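Side-chain contacts in phosphotriesterase homology protein (Escherichia coli, PDB 1BF6), which hydrolyses phosphorylated glyceryl acetates and also aromatic acetates and propionates, as a two-zinc esterase of the phosphotriesterase family: residues A[257-260]-A[261-265]; A[266-270]-A[271-275]; A[37-40]-A[41-44]; A[215-218]-A[219-222]. All coordinates share one frame; numbering follows the deposited sequence.

How the contacts relate
All four contacts are local and involve helices of the TIM barrel. Contact 2 lies farthest out, its centre about 23 Å from the chain centre, with three of eight touching residues exposed; in contact 1 half are buried and one is exposed. Contacts 1 and 2 share helix 259-270: contact 1 is the lead-in and first turns, contact 2 the C-terminal end. Contact 3 lies inside helix 32-44, and contact 4 starts helix 218-230. Contact 1 touches the other three. Chemistry follows place. Contact 1 has a wide helical turn, contact 2 a capping motif, contact 3 regular helix with acids on one lysine, and contact 4 a buried helix arginine reaching back to the preceding loop.

Contact 1 (A[257-260]-A[261-265]); sequences YDYL and LTTFI
Thr263 lies over one face of the Tyr259 ring. Its CB is 3.8 Å from the centroid of that ring and 14° off the normal, a CH-pi contact displaced slightly toward the rim. The two branches of Thr263 spread over the same face. CG2 reaches the phenol end, 3.7 Å from Tyr259 CZ, while OG1 lies near CD2 and CE2. Tyr259 holds its CG anti to the backbone N (chi1 175°), which carries the ring under Thr263. The Phe264 ring is met obliquely by Leu260, with CD1 4.1 Å from Phe264 CD2. Asp218, Ile222 and Leu225 of helix 218-230 also pack on Phe264. The Asp258 carboxylate rests against the methyl of Thr262, OD2 being 3.9 Å from CG2. Asp258 OD1 makes a salt bridge with Lys250. It also takes a hydrogen bond from a water, which is 2.6 Å from Thr262 OG1.

The backbone turn is wider than an alpha turn. Phe264 N gives a bond to Tyr259 O, and Ile265 N reaches Leu260 O at 2.8 Å, both spanning five residues. Tyr259 O also accepts from Thr263 N. Asp258 O takes Leu261 N and Thr262 N. The helix start is thus held by shared carbonyls, and the pi-type turn keeps its amides bonded while Phe264 faces the protein interior and Thr262 faces solvent.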
loop_
_atom_site.group_PDB
_atom_site.type_symbol
_atom_site.label_atom_id
_atom_site.label_comp_id
_atom_site.label_asym_id
_atom_site.label_seq_id
_atom_site.Cartn_x
_atom_site.Cartn_y
_atom_site.Cartn_z
ATOM N N TYR A 257 13.746 -3.800 -1.703
ATOM C CA TYR A 257 12.943 -2.797 -0.996
ATOM C C TYR A 257 13.753 -1.555 -0.641
ATOM O O TYR A 257 13.263 -0.431 -0.783
ATOM C CB TYR A 257 12.366 -3.370 0.302
ATOM C CG TYR A 257 11.477 -4.575 0.125
ATOM C CD1 TYR A 257 12.023 -5.845 -0.007
ATOM C CD2 TYR A 257 10.083 -4.444 0.106
ATOM C CE1 TYR A 257 11.224 -6.952 -0.155
ATOM C CE2 TYR A 257 9.260 -5.555 -0.039
ATOM C CZ TYR A 257 9.843 -6.807 -0.169
ATOM O OH TYR A 257 9.062 -7.922 -0.319
ATOM N N ASP A 258 14.995 -1.755 -0.198
ATOM C CA ASP A 258 15.847 -0.627 0.187
ATOM C C ASP A 258 16.332 0.263 -0.950
ATOM O O ASP A 258 17.101 1.187 -0.718
ATOM C CB ASP A 258 17.009 -1.077 1.082
ATOM C CG ASP A 258 18.072 -1.896 0.341
ATOM O OD1 ASP A 258 17.889 -2.276 -0.838
ATOM O OD2 ASP A 258 19.107 -2.171 0.978
ATOM N N TYR A 259 15.903 -0.028 -2.178
ATOM C CA TYR A 259 16.249 0.795 -3.334
ATOM C C TYR A 259 15.729 2.205 -3.054
ATOM O O TYR A 259 16.302 3.194 -3.502
ATOM C CB TYR A 259 15.575 0.243 -4.595
ATOM C CG TYR A 259 15.753 1.078 -5.830
ATOM C CD1 TYR A 259 14.856 2.101 -6.154
ATOM C CD2 TYR A 259 16.796 0.815 -6.715
ATOM C CE1 TYR A 259 14.997 2.836 -7.337
ATOM C CE2 TYR A 259 16.941 1.536 -7.893
ATOM C CZ TYR A 259 16.043 2.539 -8.196
ATOM O OH TYR A 259 16.204 3.237 -9.364
ATOM N N LEU A 260 14.626 2.281 -2.310
ATOM C CA LEU A 260 14.027 3.563 -1.960
ATOM C C LEU A 260 15.042 4.440 -1.232
ATOM O O LEU A 260 15.150 5.632 -1.509
ATOM C CB LEU A 260 12.810 3.338 -1.046
ATOM C CG LEU A 260 12.059 4.576 -0.550
ATOM C CD1 LEU A 260 11.410 5.299 -1.709
ATOM C CD2 LEU A 260 11.001 4.164 0.474
ATOM N N LEU A 261 15.807 3.827 -0.335
ATOM C CA LEU A 261 16.784 4.560 0.470
ATOM C C LEU A 261 18.203 4.620 -0.101
ATOM O O LEU A 261 18.920 5.606 0.102
ATOM C CB LEU A 261 16.783 3.996 1.897
ATOM C CG LEU A 261 15.412 4.156 2.586
ATOM C CD1 LEU A 261 15.308 3.318 3.833
ATOM C CD2 LEU A 261 15.142 5.626 2.882
ATOM N N THR A 262 18.603 3.577 -0.825
ATOM C CA THR A 262 19.947 3.530 -1.406
ATOM C C THR A 262 20.024 4.297 -2.716
ATOM O O THR A 262 21.086 4.816 -3.073
ATOM C CB THR A 262 20.413 2.080 -1.677
ATOM O OG1 THR A 262 19.579 1.488 -2.683
ATOM C CG2 THR A 262 20.366 1.243 -0.407
ATOM N N THR A 263 18.887 4.439 -3.399
ATOM C CA THR A 263 18.868 5.110 -4.688
ATOM C C THR A 263 17.872 6.244 -4.911
ATOM O O THR A 263 18.272 7.336 -5.297
ATOM C CB THR A 263 18.696 4.062 -5.831
ATOM O OG1 THR A 263 19.674 3.028 -5.683
ATOM C CG2 THR A 263 18.817 4.701 -7.190
ATOM N N PHE A 264 16.578 6.000 -4.683
ATOM C CA PHE A 264 15.577 7.029 -4.941
ATOM C C PHE A 264 15.669 8.273 -4.055
ATOM O O PHE A 264 15.687 9.387 -4.571
ATOM C CB PHE A 264 14.158 6.452 -4.878
ATOM C CG PHE A 264 13.102 7.415 -5.362
ATOM C CD1 PHE A 264 12.895 7.614 -6.721
ATOM C CD2 PHE A 264 12.327 8.145 -4.453
ATOM C CE1 PHE A 264 11.935 8.525 -7.176
ATOM C CE2 PHE A 264 11.370 9.051 -4.906
ATOM C CZ PHE A 264 11.177 9.240 -6.265
ATOM N N ILE A 265 15.687 8.086 -2.735
ATOM C CA ILE A 265 15.779 9.226 -1.813
ATOM C C ILE A 265 17.078 10.023 -2.050
ATOM O O ILE A 265 17.062 11.252 -2.005
ATOM C CB ILE A 265 15.574 8.798 -0.330
ATOM C CG1 ILE A 265 14.123 8.319 -0.132
ATOM C CG2 ILE A 265 15.880 9.963 0.629
ATOM C CD1 ILE A 265 13.066 9.355 -0.526
HETATM O O HOH W 1 19.365 -1.117 -2.735
#

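Contact 2 (A[266-270]-A[271-275]); sequences PQLRQ and SGFSQ
Phe273 and Gly272 fold back on the last turn of helix 259-270 in a Schellman motif. Phe273 N bonds to Leu268 O at 3.3 Å, and Gly272 N bonds to Arg269 O at 3.0 Å. Gly272 makes the turn with a positive phi of 129°. Leu268 O has a second firm donor, Ser271 OG at 2.7 Å, on the opposite face of its carbonyl plane from Phe273 N. Ser271 OG is also hydrogen-bonded to His226. Ser271 N still makes the ordinary helical bond to Gln267 O.

Leu268 CG stands anti to the backbone N (chi1 -169°), which sends its branches over the Phe273 ring. CD1 sits over the ring centre, 3.8 Å from the centroid. His226 meets this ring edge-to-face. With an alanine at Phe273, Leu268 would probably lose the ring it packs on, and His226 its edge-to-face partner.

Past the turn, Ser274 OG caps Asp277 N at the start of helix 275-289. Gln275 uses both ends of its amide. NE2 bonds to Asp279, a glucose-binding residue. OE1 takes Arg269 NH1 at 2.7 Å on an in-plane lone pair, though NH1 approaches with its guanidinium turned 52° from the amide.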
loop_
_atom_site.group_PDB
_atom_site.type_symbol
_atom_site.label_atom_id
_atom_site.label_comp_id
_atom_site.label_asym_id
_atom_site.label_seq_id
_atom_site.Cartn_x
_atom_site.Cartn_y
_atom_site.Cartn_z
ATOM N N PRO A 266 18.222 9.336 -2.285
ATOM C CA PRO A 266 19.448 10.113 -2.540
ATOM C C PRO A 266 19.271 11.018 -3.772
ATOM O O PRO A 266 19.680 12.171 -3.752
ATOM C CB PRO A 266 20.492 9.029 -2.762
ATOM C CG PRO A 266 20.098 8.014 -1.749
ATOM C CD PRO A 266 18.566 7.944 -1.946
ATOM N N GLN A 267 18.592 10.531 -4.815
ATOM C CA GLN A 267 18.353 11.339 -6.020
ATOM C C GLN A 267 17.409 12.493 -5.713
ATOM O O GLN A 267 17.546 13.582 -6.260
ATOM C CB GLN A 267 17.788 10.486 -7.172
ATOM C CG GLN A 267 18.762 9.429 -7.692
ATOM C CD GLN A 267 18.123 8.419 -8.656
ATOM O OE1 GLN A 267 18.826 7.778 -9.441
ATOM N NE2 GLN A 267 16.807 8.250 -8.574
ATOM N N LEU A 268 16.446 12.237 -4.826
ATOM C CA LEU A 268 15.482 13.245 -4.407
ATOM C C LEU A 268 16.228 14.350 -3.633
ATOM O O LEU A 268 16.029 15.536 -3.886
ATOM C CB LEU A 268 14.411 12.597 -3.521
ATOM C CG LEU A 268 13.178 13.444 -3.205
ATOM C CD1 LEU A 268 12.534 13.914 -4.500
ATOM C CD2 LEU A 268 12.189 12.625 -2.372
ATOM N N ARG A 269 17.084 13.959 -2.697
ATOM C CA ARG A 269 17.857 14.940 -1.937
ATOM C C ARG A 269 18.783 15.728 -2.880
ATOM O O ARG A 269 18.930 16.949 -2.752
ATOM C CB ARG A 269 18.664 14.269 -0.823
ATOM C CG ARG A 269 17.832 13.793 0.367
ATOM C CD ARG A 269 18.697 13.433 1.554
ATOM N NE ARG A 269 19.653 12.378 1.219
ATOM C CZ ARG A 269 19.600 11.130 1.675
ATOM N NH1 ARG A 269 18.659 10.757 2.535
ATOM N NH2 ARG A 269 20.519 10.251 1.285
ATOM N N GLN A 270 19.353 15.040 -3.867
ATOM C CA GLN A 270 20.237 15.692 -4.833
ATOM C C GLN A 270 19.491 16.745 -5.643
ATOM O O GLN A 270 20.040 17.804 -5.951
ATOM C CB GLN A 270 20.900 14.655 -5.753
ATOM C CG GLN A 270 21.955 13.796 -5.040
ATOM C CD GLN A 270 22.187 12.437 -5.704
ATOM O OE1 GLN A 270 21.855 12.226 -6.882
ATOM N NE2 GLN A 270 22.748 11.503 -4.940
ATOM N N SER A 271 18.219 16.483 -5.940
ATOM C CA SER A 271 17.411 17.428 -6.698
ATOM C C SER A 271 16.945 18.612 -5.849
ATOM O O SER A 271 16.298 19.523 -6.369
ATOM C CB SER A 271 16.197 16.730 -7.332
ATOM O OG SER A 271 15.289 16.274 -6.345
ATOM N N GLY A 272 17.221 18.578 -4.544
ATOM C CA GLY A 272 16.827 19.697 -3.694
ATOM C C GLY A 272 16.049 19.478 -2.401
ATOM O O GLY A 272 15.895 20.420 -1.624
ATOM N N PHE A 273 15.549 18.270 -2.157
ATOM C CA PHE A 273 14.781 17.994 -0.939
ATOM C C PHE A 273 15.672 17.915 0.292
ATOM O O PHE A 273 16.700 17.237 0.279
ATOM C CB PHE A 273 14.032 16.657 -1.051
ATOM C CG PHE A 273 12.650 16.750 -1.652
ATOM C CD1 PHE A 273 12.432 17.383 -2.869
ATOM C CD2 PHE A 273 11.570 16.125 -1.020
ATOM C CE1 PHE A 273 11.152 17.390 -3.462
ATOM C CE2 PHE A 273 10.289 16.127 -1.596
ATOM C CZ PHE A 273 10.080 16.759 -2.820
ATOM N N SER A 274 15.245 18.558 1.378
ATOM C CA SER A 274 15.983 18.521 2.638
ATOM C C SER A 274 15.660 17.188 3.291
ATOM O O SER A 274 14.693 16.517 2.900
ATOM C CB SER A 274 15.547 19.670 3.569
ATOM O OG SER A 274 14.254 19.451 4.126
ATOM N N GLN A 275 16.463 16.784 4.267
ATOM C CA GLN A 275 16.209 15.527 4.953
ATOM C C GLN A 275 14.905 15.613 5.767
ATOM O O GLN A 275 14.253 14.592 6.000
ATOM C CB GLN A 275 17.381 15.146 5.851
ATOM C CG GLN A 275 17.293 13.750 6.451
ATOM C CD GLN A 275 17.167 12.652 5.405
ATOM O OE1 GLN A 275 17.953 12.571 4.471
ATOM N NE2 GLN A 275 16.166 11.805 5.564
#

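Contact 3 (A[37-40]-A[41-44]); sequences QEMN and DLMT
Met39 and Leu42 lie side by side and point the same way, one helical turn apart. The end of the methionine does the touching: CE is 3.7 Å and SD 3.8 Å from Leu42 CD1. Met39 gets there by folding. Its chain bends at both chi2 (-56°) and chi3, which brings the methyl back alongside the leucine branch.

The acidic side chains sit on another part of the helix. Glu38 OE1 and Asp41 OD2 are 4.7 Å apart, and both form salt bridges with Lys250, whose charge probably offsets the closeness of the two carboxylates. Glu38 OE1 also accepts from Tyr257 N. The Asp41 carboxylate leans over the turn before it, with CG 3.2 Å from Gln37 O.

Thr44 turns its hydroxyl back on the helix backbone. OG1 lies between the backbone N and the carbonyl carbon (chi1 84°) and donates to Asp41 O at 3.0 Å. That is a side-chain bond back into the previous turn. The backbone beneath is regular, with Asp41, Leu42, Met43 and Thr44 each donating to the carbonyl four residues earlier.

The Met39-Leu42 side of helix 32-44 faces the barrel. Met39 packs on Val50 and Leu42 on Val47, both of strand 47-52, while Val68 and Thr72 of neighbouring helix 62-72 also touch Met39.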
loop_
_atom_site.group_PDB
_atom_site.type_symbol
_atom_site.label_atom_id
_atom_site.label_comp_id
_atom_site.label_asym_id
_atom_site.label_seq_id
_atom_site.Cartn_x
_atom_site.Cartn_y
_atom_site.Cartn_z
ATOM N N GLN A 37 16.292 -11.077 4.690
ATOM C CA GLN A 37 17.527 -10.329 4.437
ATOM C C GLN A 37 17.195 -8.906 3.986
ATOM O O GLN A 37 17.847 -7.945 4.415
ATOM C CB GLN A 37 18.390 -11.046 3.385
ATOM C CG GLN A 37 19.047 -12.336 3.899
ATOM C CD GLN A 37 19.374 -13.348 2.790
ATOM O OE1 GLN A 37 19.597 -12.987 1.623
ATOM N NE2 GLN A 37 19.395 -14.626 3.155
ATOM N N GLU A 38 16.159 -8.770 3.155
ATOM C CA GLU A 38 15.723 -7.463 2.668
ATOM C C GLU A 38 15.203 -6.597 3.818
ATOM O O GLU A 38 15.371 -5.381 3.807
ATOM C CB GLU A 38 14.626 -7.624 1.617
ATOM C CG GLU A 38 15.073 -8.352 0.342
ATOM C CD GLU A 38 15.627 -7.425 -0.735
ATOM O OE1 GLU A 38 15.614 -6.185 -0.566
ATOM O OE2 GLU A 38 16.057 -7.947 -1.786
ATOM N N MET A 39 14.562 -7.221 4.805
ATOM C CA MET A 39 14.033 -6.467 5.944
ATOM C C MET A 39 15.189 -5.998 6.817
ATOM O O MET A 39 15.150 -4.893 7.341
ATOM C CB MET A 39 13.013 -7.291 6.747
ATOM C CG MET A 39 11.732 -7.644 5.970
ATOM S SD MET A 39 10.809 -6.253 5.276
ATOM C CE MET A 39 11.170 -6.414 3.484
ATOM N N ASN A 40 16.231 -6.818 6.941
ATOM C CA ASN A 40 17.414 -6.436 7.713
ATOM C C ASN A 40 18.098 -5.242 7.037
ATOM O O ASN A 40 18.566 -4.325 7.715
ATOM C CB ASN A 40 18.399 -7.602 7.838
ATOM C CG ASN A 40 17.918 -8.681 8.790
ATOM O OD1 ASN A 40 18.334 -9.838 8.694
ATOM N ND2 ASN A 40 17.065 -8.309 9.727
ATOM N N ASP A 41 18.128 -5.240 5.702
ATOM C CA ASP A 41 18.728 -4.137 4.942
ATOM C C ASP A 41 17.920 -2.858 5.185
ATOM O O ASP A 41 18.478 -1.767 5.325
ATOM C CB ASP A 41 18.732 -4.441 3.435
ATOM C CG ASP A 41 19.627 -5.623 3.056
ATOM O OD1 ASP A 41 20.313 -6.194 3.935
ATOM O OD2 ASP A 41 19.622 -5.985 1.860
ATOM N N LEU A 42 16.597 -2.996 5.201
ATOM C CA LEU A 42 15.729 -1.855 5.449
ATOM C C LEU A 42 15.993 -1.281 6.847
ATOM O O LEU A 42 16.058 -0.065 7.017
ATOM C CB LEU A 42 14.252 -2.258 5.335
ATOM C CG LEU A 42 13.635 -2.455 3.950
ATOM C CD1 LEU A 42 12.165 -2.864 4.126
ATOM C CD2 LEU A 42 13.746 -1.189 3.121
ATOM N N MET A 43 16.153 -2.168 7.824
ATOM C CA MET A 43 16.397 -1.791 9.220
ATOM C C MET A 43 17.661 -0.929 9.353
ATOM O O MET A 43 17.681 0.034 10.122
ATOM C CB MET A 43 16.539 -3.050 10.099
ATOM C CG MET A 43 15.289 -3.939 10.232
ATOM S SD MET A 43 14.094 -3.299 11.395
ATOM C CE MET A 43 14.735 -3.922 12.918
ATOM N N THR A 44 18.702 -1.247 8.582
ATOM C CA THR A 44 19.954 -0.475 8.650
ATOM C C THR A 44 19.795 0.965 8.131
ATOM O O THR A 44 20.555 1.864 8.510
ATOM C CB THR A 44 21.128 -1.210 7.921
ATOM O OG1 THR A 44 21.076 -0.908 6.521
ATOM C CG2 THR A 44 21.006 -2.722 8.074
#

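Contact 4 (A[215-218]-A[219-222]). With SO4 (sulfate ion), chain F.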
loop_
_atom_site.group_PDB
_atom_site.type_symbol
_atom_site.label_atom_id
_atom_site.label_comp_id
_atom_site.label_asym_id
_atom_site.label_seq_id
_atom_site.Cartn_x
_atom_site.Cartn_y
_atom_site.Cartn_z
ATOM N N TYR A 215 7.261 1.464 -16.467
ATOM C CA TYR A 215 5.871 1.917 -16.457
ATOM C C TYR A 215 5.876 3.438 -16.514
ATOM O O TYR A 215 5.153 4.055 -17.299
ATOM C CB TYR A 215 5.168 1.495 -15.160
ATOM C CG TYR A 215 4.797 0.031 -15.049
ATOM C CD1 TYR A 215 4.283 -0.671 -16.142
ATOM C CD2 TYR A 215 4.900 -0.637 -13.825
ATOM C CE1 TYR A 215 3.873 -1.999 -16.015
ATOM C CE2 TYR A 215 4.497 -1.958 -13.683
ATOM C CZ TYR A 215 3.983 -2.635 -14.777
ATOM O OH TYR A 215 3.570 -3.942 -14.633
ATOM N N TYR A 216 6.733 4.029 -15.685
ATOM C CA TYR A 216 6.850 5.481 -15.566
ATOM C C TYR A 216 8.229 5.752 -14.953
ATOM O O TYR A 216 8.651 5.038 -14.045
ATOM C CB TYR A 216 5.735 5.966 -14.632
ATOM C CG TYR A 216 5.529 7.455 -14.558
ATOM C CD1 TYR A 216 5.074 8.174 -15.660
ATOM C CD2 TYR A 216 5.748 8.140 -13.366
ATOM C CE1 TYR A 216 4.842 9.549 -15.568
ATOM C CE2 TYR A 216 5.514 9.498 -13.266
ATOM C CZ TYR A 216 5.065 10.195 -14.359
ATOM O OH TYR A 216 4.823 11.541 -14.239
ATOM N N PRO A 217 8.942 6.784 -15.436
ATOM C CA PRO A 217 10.274 7.076 -14.887
ATOM C C PRO A 217 10.361 7.782 -13.525
ATOM O O PRO A 217 9.606 8.718 -13.245
ATOM C CB PRO A 217 10.925 7.893 -16.002
ATOM C CG PRO A 217 9.777 8.644 -16.589
ATOM C CD PRO A 217 8.640 7.642 -16.601
ATOM N N ASP A 218 11.298 7.327 -12.694
ATOM C CA ASP A 218 11.543 7.914 -11.368
ATOM C C ASP A 218 11.815 9.418 -11.470
ATOM O O ASP A 218 11.492 10.177 -10.549
ATOM C CB ASP A 218 12.729 7.241 -10.659
ATOM C CG ASP A 218 12.354 5.952 -9.944
ATOM O OD1 ASP A 218 11.148 5.679 -9.719
ATOM O OD2 ASP A 218 13.281 5.196 -9.586
ATOM N N GLU A 219 12.435 9.838 -12.573
ATOM C CA GLU A 219 12.730 11.253 -12.796
ATOM C C GLU A 219 11.435 12.069 -12.794
ATOM O O GLU A 219 11.398 13.204 -12.307
ATOM C CB GLU A 219 13.460 11.445 -14.130
ATOM C CG GLU A 219 13.756 12.907 -14.453
ATOM C CD GLU A 219 14.434 13.107 -15.810
ATOM O OE1 GLU A 219 14.619 12.109 -16.550
ATOM O OE2 GLU A 219 14.778 14.271 -16.138
ATOM N N LYS A 220 10.376 11.488 -13.352
ATOM C CA LYS A 220 9.083 12.156 -13.398
ATOM C C LYS A 220 8.359 12.080 -12.053
ATOM O O LYS A 220 7.596 12.979 -11.720
ATOM C CB LYS A 220 8.235 11.615 -14.538
ATOM C CG LYS A 220 8.781 12.000 -15.895
ATOM C CD LYS A 220 7.837 11.638 -17.020
ATOM C CE LYS A 220 8.400 12.142 -18.346
ATOM N NZ LYS A 220 7.441 11.978 -19.473
ATOM N N ARG A 221 8.615 11.022 -11.286
ATOM C CA ARG A 221 8.037 10.888 -9.947
ATOM C C ARG A 221 8.668 12.014 -9.105
ATOM O O ARG A 221 7.980 12.716 -8.357
ATOM C CB ARG A 221 8.381 9.524 -9.315
ATOM C CG ARG A 221 7.735 8.302 -9.989
ATOM C CD ARG A 221 8.001 7.030 -9.193
ATOM N NE ARG A 221 7.253 5.905 -9.755
ATOM C CZ ARG A 221 7.644 5.169 -10.796
ATOM N NH1 ARG A 221 8.805 5.402 -11.401
ATOM N NH2 ARG A 221 6.813 4.265 -11.309
ATOM N N ILE A 222 9.980 12.201 -9.266
ATOM C CA ILE A 222 10.705 13.247 -8.544
ATOM C C ILE A 222 10.150 14.631 -8.897
ATOM O O ILE A 222 9.923 15.450 -8.001
ATOM C CB ILE A 222 12.253 13.140 -8.798
ATOM C CG1 ILE A 222 12.821 11.993 -7.952
ATOM C CG2 ILE A 222 12.957 14.458 -8.475
ATOM C CD1 ILE A 222 14.249 11.605 -8.300
HETATM S S SO4 F . 4.025 -5.630 -11.416
HETATM O O1 SO4 F . 4.180 -6.228 -12.739
HETATM O O2 SO4 F . 3.557 -6.702 -10.438
HETATM O O3 SO4 F . 5.352 -5.050 -10.854
HETATM O O4 SO4 F . 3.037 -4.468 -11.502
#
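Tyr216, Pro217 and Asp218 pack round Lys220 and Arg221 at the start of helix 218-230. Tyr215 points instead to a sulfate ion, probably from the crystallisation liquor. Its OH donates to sulfate O1 at 3.0 Å, and Lys212 and Thr244 also hold the ion.

The Tyr216 ring crosses Lys220 at about a right angle, with CZ 3.5 Å from Lys220 CB. Arg221 CG lies at its edge, 3.9 Å from CD2, and the guanidinium plane stands 84° to the ring. Tyr216 OH bonds to Asp190. Tyr216 O takes a weak, bent bond from Arg221 NH1 at 2.7 Å.

Pro217 is the N-cap residue. Its O accepts from Lys220 N, above the carbonyl plane, and from Arg221 N, in it. Its ring CG rests 3.6 Å from Lys220 CG.

Asp218 OD1 forms a salt bridge with Arg221 NH1 at 2.9 Å, though the bond in it is weak and bent, and accepts from Gly211 N. The Arg221 chain is extended from CG to NE (chi2 -173°), which carries the guanidinium back to both acceptors. Arg221 NE pairs with Asp187, and NH2 bonds to Thr209. A methionine in place of Arg221 would probably leave Asp218 and Asp187 without their charged mate.

This is a beta-alpha loop of a TIM barrel, joining strand 204-207 to its helix. The Arg221 side chain comes within about 8 Å of that of His185, a zinc ligand.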